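Local coordinates for plasmodesmata-located protein 8 (Arabidopsis thaliana, PDB 6GRF), which probably modulates cell-to-cell trafficking through plasmodesmata, as a membrane-bound protein with a tandem DUF26 ectodomain, at residues 121-132 / 193-204. Residues are numbered along the deposited sequence; the frame is centred on the assembly and turned at random.
Sequences SLRYKKCSSKSV and LCGSAVAAEVYL
Leu193, the last residue of helix 176-193, meets Leu122 tip to tip, its CD1 lying 4.0 Å from Leu122 CD2, while the bent chain of Lys125 crosses the same methyl with its CD. At Cys194 the chain leaves the helix, and Cys194 SG is joined to Cys127 SG at 2.1 Å (chi3 -72°), tying the helix end to strand 122-127. A type I turn from Cys194 to Ala197 follows; Ser196 O accepts from Val132 N. Val198 N donates a hydrogen bond to Lys130 O, and Val198 CG2 packs crosswise on Val132 CG2 at 3.8 Å. Ala199 O takes the N-H of Ser128, whose OG accepts from Lys130 N, an ST turn. Strand 199-204 runs antiparallel between 122-127, an edge strand, and 207-213 in the five-stranded sheet of the second Gnk2-homologous (DUF26) domain. Glu201 exchanges two backbone bonds with Lys126; with CG set between backbone N and carbonyl carbon (chi1 47°), its carboxylate lies at the edge of the Tyr203 ring and accepts from Tyr203 OH at 3.1 Å, from above the carboxylate plane. Val202 CG2 touches Lys125 CB. Tyr203 lies alongside Tyr124, CD2 to CD2 3.8 Å, and its carbonyl oxygen receives both Arg123 N (2.8 Å) and Tyr124 N (3.1 Å), a classic beta bulge. Leu204 crosses Leu122 at about a right angle, its CD2 3.7 Å from Leu122 CA.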
ATOM      1  N   SER A 121       4.889  -3.812  -9.842  1.00 37.14           N
ATOM      2  CA  SER A 121       4.025  -4.950 -10.128  1.00 37.97           C
ATOM      3  C   SER A 121       2.660  -4.702  -9.485  1.00 36.82           C
ATOM      4  O   SER A 121       2.571  -4.067  -8.450  1.00 35.83           O
ATOM      5  CB  SER A 121       4.619  -6.272  -9.700  1.00 38.80           C
ATOM      6  OG  SER A 121       5.432  -6.123  -8.558  1.00 38.52           O
ATOM      7  N   LEU A 122       1.610  -5.190 -10.149  1.00 37.71           N
ATOM      8  CA  LEU A 122       0.246  -5.051  -9.700  1.00 37.23           C
ATOM      9  C   LEU A 122      -0.010  -5.979  -8.508  1.00 36.88           C
ATOM     10  O   LEU A 122       0.161  -7.176  -8.607  1.00 37.55           O
ATOM     11  CB  LEU A 122      -0.685  -5.396 -10.867  1.00 38.81           C
ATOM     12  CG  LEU A 122      -2.175  -5.416 -10.527  1.00 39.11           C
ATOM     13  CD1 LEU A 122      -2.603  -4.085  -9.929  1.00 37.82           C
ATOM     14  CD2 LEU A 122      -3.002  -5.757 -11.761  1.00 40.58           C
ATOM     15  N   ARG A 123      -0.469  -5.406  -7.399  1.00 36.02           N
ATOM     16  CA  ARG A 123      -0.785  -6.175  -6.200  1.00 36.44           C
ATOM     17  C   ARG A 123      -2.290  -6.424  -6.109  1.00 36.29           C
ATOM     18  O   ARG A 123      -2.700  -7.522  -5.778  1.00 37.03           O
ATOM     19  CB  ARG A 123      -0.276  -5.449  -4.952  1.00 36.55           C
ATOM     20  CG  ARG A 123       1.236  -5.511  -4.802  1.00 38.08           C
ATOM     21  CD  ARG A 123       1.745  -6.940  -4.827  1.00 40.45           C
ATOM     22  NE  ARG A 123       2.922  -7.097  -3.992  1.00 42.84           N
ATOM     23  CZ  ARG A 123       4.158  -7.315  -4.433  1.00 44.01           C
ATOM     24  NH1 ARG A 123       4.398  -7.482  -5.722  1.00 46.55           N
ATOM     25  NH2 ARG A 123       5.154  -7.368  -3.572  1.00 44.18           N
ATOM     26  N   TYR A 124      -3.096  -5.398  -6.403  1.00 34.43           N
ATOM     27  CA  TYR A 124      -4.538  -5.494  -6.285  1.00 34.83           C
ATOM     28  C   TYR A 124      -5.192  -4.346  -7.072  1.00 34.25           C
ATOM     29  O   TYR A 124      -4.668  -3.243  -7.143  1.00 32.31           O
ATOM     30  CB  TYR A 124      -4.962  -5.494  -4.809  1.00 34.38           C
ATOM     31  CG  TYR A 124      -6.452  -5.529  -4.579  1.00 35.25           C
ATOM     32  CD1 TYR A 124      -7.185  -6.684  -4.812  1.00 37.30           C
ATOM     33  CD2 TYR A 124      -7.141  -4.406  -4.145  1.00 35.07           C
ATOM     34  CE1 TYR A 124      -8.556  -6.731  -4.613  1.00 38.59           C
ATOM     35  CE2 TYR A 124      -8.515  -4.434  -3.942  1.00 36.22           C
ATOM     36  CZ  TYR A 124      -9.223  -5.600  -4.178  1.00 38.25           C
ATOM     37  OH  TYR A 124     -10.576  -5.639  -4.001  1.00 40.85           O
ATOM     38  N   LYS A 125      -6.346  -4.639  -7.673  1.00 35.72           N
ATOM     39  CA  LYS A 125      -7.142  -3.639  -8.353  1.00 36.80           C
ATOM     40  C   LYS A 125      -8.620  -3.997  -8.206  1.00 38.31           C
ATOM     41  O   LYS A 125      -8.979  -5.166  -8.103  1.00 39.08           O
ATOM     42  CB  LYS A 125      -6.770  -3.546  -9.835  1.00 37.75           C
ATOM     43  CG  LYS A 125      -7.108  -4.776 -10.666  1.00 40.15           C
ATOM     44  CD  LYS A 125      -8.052  -4.469 -11.792  1.00 41.87           C
ATOM     45  CE  LYS A 125      -8.556  -5.719 -12.480  1.00 44.78           C
ATOM     46  NZ  LYS A 125      -9.959  -6.015 -12.107  1.00 46.60           N
ATOM     47  N   LYS A 126      -9.456  -2.961  -8.180  1.00 38.77           N
ATOM     48  CA  LYS A 126     -10.887  -3.107  -8.170  1.00 41.28           C
ATOM     49  C   LYS A 126     -11.482  -1.971  -9.006  1.00 40.52           C
ATOM     50  O   LYS A 126     -11.181  -0.812  -8.742  1.00 38.50           O
ATOM     51  CB  LYS A 126     -11.390  -3.068  -6.727  1.00 42.81           C
ATOM     52  CG  LYS A 126     -12.828  -3.524  -6.528  1.00 46.25           C
ATOM     53  CD  LYS A 126     -13.332  -3.222  -5.126  1.00 48.50           C
ATOM     54  CE  LYS A 126     -14.213  -4.306  -4.545  1.00 51.02           C
ATOM     55  NZ  LYS A 126     -15.538  -4.319  -5.203  1.00 53.84           N
ATOM     56  N   CYS A 127     -12.247  -2.336 -10.039  1.00 42.21           N
ATOM     57  CA  CYS A 127     -13.085  -1.414 -10.791  1.00 42.86           C
ATOM     58  C   CYS A 127     -14.516  -1.532 -10.262  1.00 44.08           C
ATOM     59  O   CYS A 127     -15.008  -2.633 -10.044  1.00 44.35           O
ATOM     60  CB  CYS A 127     -13.124  -1.707 -12.290  1.00 44.85           C
ATOM     61  SG  CYS A 127     -11.548  -2.190 -13.054  1.00 47.51           S
ATOM     62  N   SER A 128     -15.174  -0.384 -10.081  1.00 44.43           N
ATOM     63  CA  SER A 128     -16.597  -0.318  -9.778  1.00 46.12           C
ATOM     64  C   SER A 128     -17.382  -1.118 -10.822  1.00 47.68           C
ATOM     65  O   SER A 128     -16.998  -1.211 -11.986  1.00 47.37           O
ATOM     66  CB  SER A 128     -17.072   1.105  -9.732  1.00 46.08           C
ATOM     67  OG  SER A 128     -18.478   1.154  -9.562  1.00 49.49           O
ATOM     68  N   SER A 129     -18.486  -1.709 -10.378  1.00 50.24           N
ATOM     69  CA  SER A 129     -19.369  -2.451 -11.250  1.00 53.42           C
ATOM     70  C   SER A 129     -20.151  -1.477 -12.145  1.00 53.66           C
ATOM     71  O   SER A 129     -20.468  -1.809 -13.284  1.00 54.32           O
ATOM     72  CB  SER A 129     -20.276  -3.329 -10.445  1.00 55.65           C
ATOM     73  OG  SER A 129     -21.312  -3.838 -11.259  1.00 59.74           O
ATOM     74  N   LYS A 130     -20.430  -0.275 -11.623  1.00 52.95           N
ATOM     75  CA  LYS A 130     -21.101   0.798 -12.381  1.00 53.60           C
ATOM     76  C   LYS A 130     -20.097   1.506 -13.305  1.00 51.15           C
ATOM     77  O   LYS A 130     -19.040   1.988 -12.863  1.00 47.98           O
ATOM     78  CB  LYS A 130     -21.762   1.811 -11.439  1.00 54.87           C
ATOM     79  CG  LYS A 130     -23.284   1.753 -11.388  1.00 59.08           C
ATOM     80  CD  LYS A 130     -23.861   0.468 -10.798  1.00 61.54           C
ATOM     81  CE  LYS A 130     -25.369   0.413 -10.920  1.00 64.79           C
ATOM     82  NZ  LYS A 130     -25.941  -0.799 -10.286  1.00 67.62           N
ATOM     83  N   SER A 131     -20.453   1.557 -14.594  1.00 51.08           N
ATOM     84  CA  SER A 131     -19.715   2.255 -15.636  1.00 49.66           C
ATOM     85  C   SER A 131     -20.441   3.551 -16.008  1.00 48.78           C
ATOM     86  O   SER A 131     -21.663   3.615 -15.975  1.00 49.42           O
ATOM     87  CB  SER A 131     -19.545   1.386 -16.850  1.00 51.14           C
ATOM     88  OG  SER A 131     -18.535   0.419 -16.631  1.00 51.55           O
ATOM     89  N   VAL A 132     -19.652   4.570 -16.357  1.00 46.65           N
ATOM     90  CA  VAL A 132     -20.128   5.799 -16.953  1.00 46.90           C
ATOM     91  C   VAL A 132     -20.106   5.601 -18.474  1.00 48.22           C
ATOM     92  O   VAL A 132     -19.149   5.049 -19.030  1.00 47.53           O
ATOM     93  CB  VAL A 132     -19.279   7.014 -16.520  1.00 44.91           C
ATOM     94  CG1 VAL A 132     -19.852   8.322 -17.033  1.00 44.88           C
ATOM     95  CG2 VAL A 132     -19.106   7.086 -15.015  1.00 44.06           C
ATOM     96  N   LEU A 193      -7.155  -1.012 -17.209  1.00 40.89           N
ATOM     97  CA  LEU A 193      -7.939  -2.118 -16.610  1.00 41.66           C
ATOM     98  C   LEU A 193      -9.385  -1.697 -16.296  1.00 41.74           C
ATOM     99  O   LEU A 193     -10.280  -2.541 -16.293  1.00 43.45           O
ATOM    100  CB  LEU A 193      -7.239  -2.597 -15.334  1.00 40.68           C
ATOM    101  CG  LEU A 193      -5.812  -3.122 -15.508  1.00 40.82           C
ATOM    102  CD1 LEU A 193      -5.183  -3.417 -14.151  1.00 39.61           C
ATOM    103  CD2 LEU A 193      -5.777  -4.362 -16.386  1.00 42.32           C
ATOM    104  N   CYS A 194      -9.607  -0.416 -15.987  1.00 40.35           N
ATOM    105  CA  CYS A 194     -10.904   0.077 -15.526  1.00 41.42           C
ATOM    106  C   CYS A 194     -11.383   1.225 -16.423  1.00 41.52           C
ATOM    107  O   CYS A 194     -11.661   2.316 -15.944  1.00 41.10           O
ATOM    108  CB  CYS A 194     -10.813   0.600 -14.100  1.00 40.84           C
ATOM    109  SG  CYS A 194     -10.185  -0.613 -12.914  1.00 42.27           S
ATOM    110  N   GLY A 195     -11.455   0.969 -17.727  1.00 42.29           N
ATOM    111  CA  GLY A 195     -11.614   2.022 -18.711  1.00 42.37           C
ATOM    112  C   GLY A 195     -12.766   2.967 -18.401  1.00 41.67           C
ATOM    113  O   GLY A 195     -12.582   4.185 -18.478  1.00 42.90           O
ATOM    114  N   SER A 196     -13.942   2.415 -18.067  1.00 40.96           N
ATOM    115  CA  SER A 196     -15.200   3.188 -18.034  1.00 40.64           C
ATOM    116  C   SER A 196     -15.784   3.305 -16.616  1.00 38.94           C
ATOM    117  O   SER A 196     -16.886   3.826 -16.445  1.00 39.24           O
ATOM    118  CB  SER A 196     -16.214   2.573 -18.960  1.00 42.92           C
ATOM    119  OG  SER A 196     -15.644   2.287 -20.228  1.00 44.40           O
ATOM    120  N   ALA A 197     -15.064   2.821 -15.602  1.00 37.02           N
ATOM    121  CA  ALA A 197     -15.610   2.697 -14.239  1.00 36.41           C
ATOM    122  C   ALA A 197     -15.807   4.082 -13.611  1.00 35.10           C
ATOM    123  O   ALA A 197     -15.004   4.985 -13.838  1.00 33.55           O
ATOM    124  CB  ALA A 197     -14.679   1.872 -13.395  1.00 35.69           C
ATOM    125  N   VAL A 198     -16.848   4.220 -12.783  1.00 35.50           N
ATOM    126  CA  VAL A 198     -17.132   5.473 -12.072  1.00 35.27           C
ATOM    127  C   VAL A 198     -16.126   5.660 -10.931  1.00 33.77           C
ATOM    128  O   VAL A 198     -15.928   6.777 -10.445  1.00 32.49           O
ATOM    129  CB  VAL A 198     -18.583   5.522 -11.549  1.00 37.21           C
ATOM    130  CG1 VAL A 198     -18.801   4.657 -10.320  1.00 37.97           C
ATOM    131  CG2 VAL A 198     -19.017   6.949 -11.266  1.00 37.43           C
ATOM    132  N   ALA A 199     -15.538   4.539 -10.497  1.00 33.39           N
ATOM    133  CA  ALA A 199     -14.622   4.485  -9.395  1.00 32.50           C
ATOM    134  C   ALA A 199     -13.724   3.260  -9.570  1.00 32.10           C
ATOM    135  O   ALA A 199     -14.194   2.208  -9.951  1.00 32.88           O
ATOM    136  CB  ALA A 199     -15.386   4.427  -8.095  1.00 33.24           C
ATOM    137  N   ALA A 200     -12.434   3.423  -9.294  1.00 31.19           N
ATOM    138  CA  ALA A 200     -11.505   2.306  -9.332  1.00 31.57           C
ATOM    139  C   ALA A 200     -10.308   2.569  -8.416  1.00 31.06           C
ATOM    140  O   ALA A 200     -10.055   3.695  -8.043  1.00 30.21           O
ATOM    141  CB  ALA A 200     -11.056   2.075 -10.745  1.00 31.62           C
ATOM    142  N   GLU A 201      -9.577   1.499  -8.086  1.00 32.61           N
ATOM    143  CA  GLU A 201      -8.366   1.571  -7.268  1.00 32.70           C
ATOM    144  C   GLU A 201      -7.333   0.589  -7.831  1.00 31.49           C
ATOM    145  O   GLU A 201      -7.676  -0.498  -8.245  1.00 31.72           O
ATOM    146  CB  GLU A 201      -8.685   1.334  -5.788  1.00 34.94           C
ATOM    147  CG  GLU A 201      -9.596   0.148  -5.482  1.00 39.14           C
ATOM    148  CD  GLU A 201      -9.933  -0.046  -3.998  1.00 42.38           C
ATOM    149  OE1 GLU A 201      -9.682   0.902  -3.200  1.00 45.08           O
ATOM    150  OE2 GLU A 201     -10.440  -1.146  -3.619  1.00 45.30           O
ATOM    151  N   VAL A 202      -6.074   1.030  -7.887  1.00 30.19           N
ATOM    152  CA  VAL A 202      -4.951   0.186  -8.241  1.00 30.28           C
ATOM    153  C   VAL A 202      -3.860   0.304  -7.171  1.00 29.55           C
ATOM    154  O   VAL A 202      -3.420   1.411  -6.811  1.00 28.31           O
ATOM    155  CB  VAL A 202      -4.408   0.542  -9.633  1.00 30.11           C
ATOM    156  CG1 VAL A 202      -2.995   0.022  -9.839  1.00 30.11           C
ATOM    157  CG2 VAL A 202      -5.336   0.025 -10.714  1.00 31.64           C
ATOM    158  N   TYR A 203      -3.415  -0.860  -6.685  1.00 29.51           N
ATOM    159  CA  TYR A 203      -2.371  -0.955  -5.683  1.00 28.96           C
ATOM    160  C   TYR A 203      -1.182  -1.701  -6.288  1.00 28.61           C
ATOM    161  O   TYR A 203      -1.320  -2.846  -6.692  1.00 29.07           O
ATOM    162  CB  TYR A 203      -2.876  -1.681  -4.441  1.00 29.58           C
ATOM    163  CG  TYR A 203      -3.977  -0.963  -3.711  1.00 30.46           C
ATOM    164  CD1 TYR A 203      -3.699  -0.150  -2.630  1.00 30.34           C
ATOM    165  CD2 TYR A 203      -5.297  -1.104  -4.095  1.00 31.00           C
ATOM    166  CE1 TYR A 203      -4.704   0.517  -1.954  1.00 30.84           C
ATOM    167  CE2 TYR A 203      -6.314  -0.441  -3.435  1.00 31.80           C
ATOM    168  CZ  TYR A 203      -6.013   0.378  -2.367  1.00 31.40           C
ATOM    169  OH  TYR A 203      -7.005   1.025  -1.705  1.00 33.31           O
ATOM    170  N   LEU A 204      -0.046  -1.010  -6.383  1.00 27.58           N
ATOM    171  CA  LEU A 204       1.201  -1.619  -6.786  1.00 28.31           C
ATOM    172  C   LEU A 204       2.035  -1.879  -5.531  1.00 27.95           C
ATOM    173  O   LEU A 204       1.627  -1.538  -4.434  1.00 27.05           O
ATOM    174  CB  LEU A 204       1.924  -0.689  -7.761  1.00 28.09           C
ATOM    175  CG  LEU A 204       1.090  -0.217  -8.949  1.00 28.15           C
ATOM    176  CD1 LEU A 204       1.959   0.543  -9.932  1.00 28.13           C
ATOM    177  CD2 LEU A 204       0.397  -1.388  -9.632  1.00 28.71           C
TER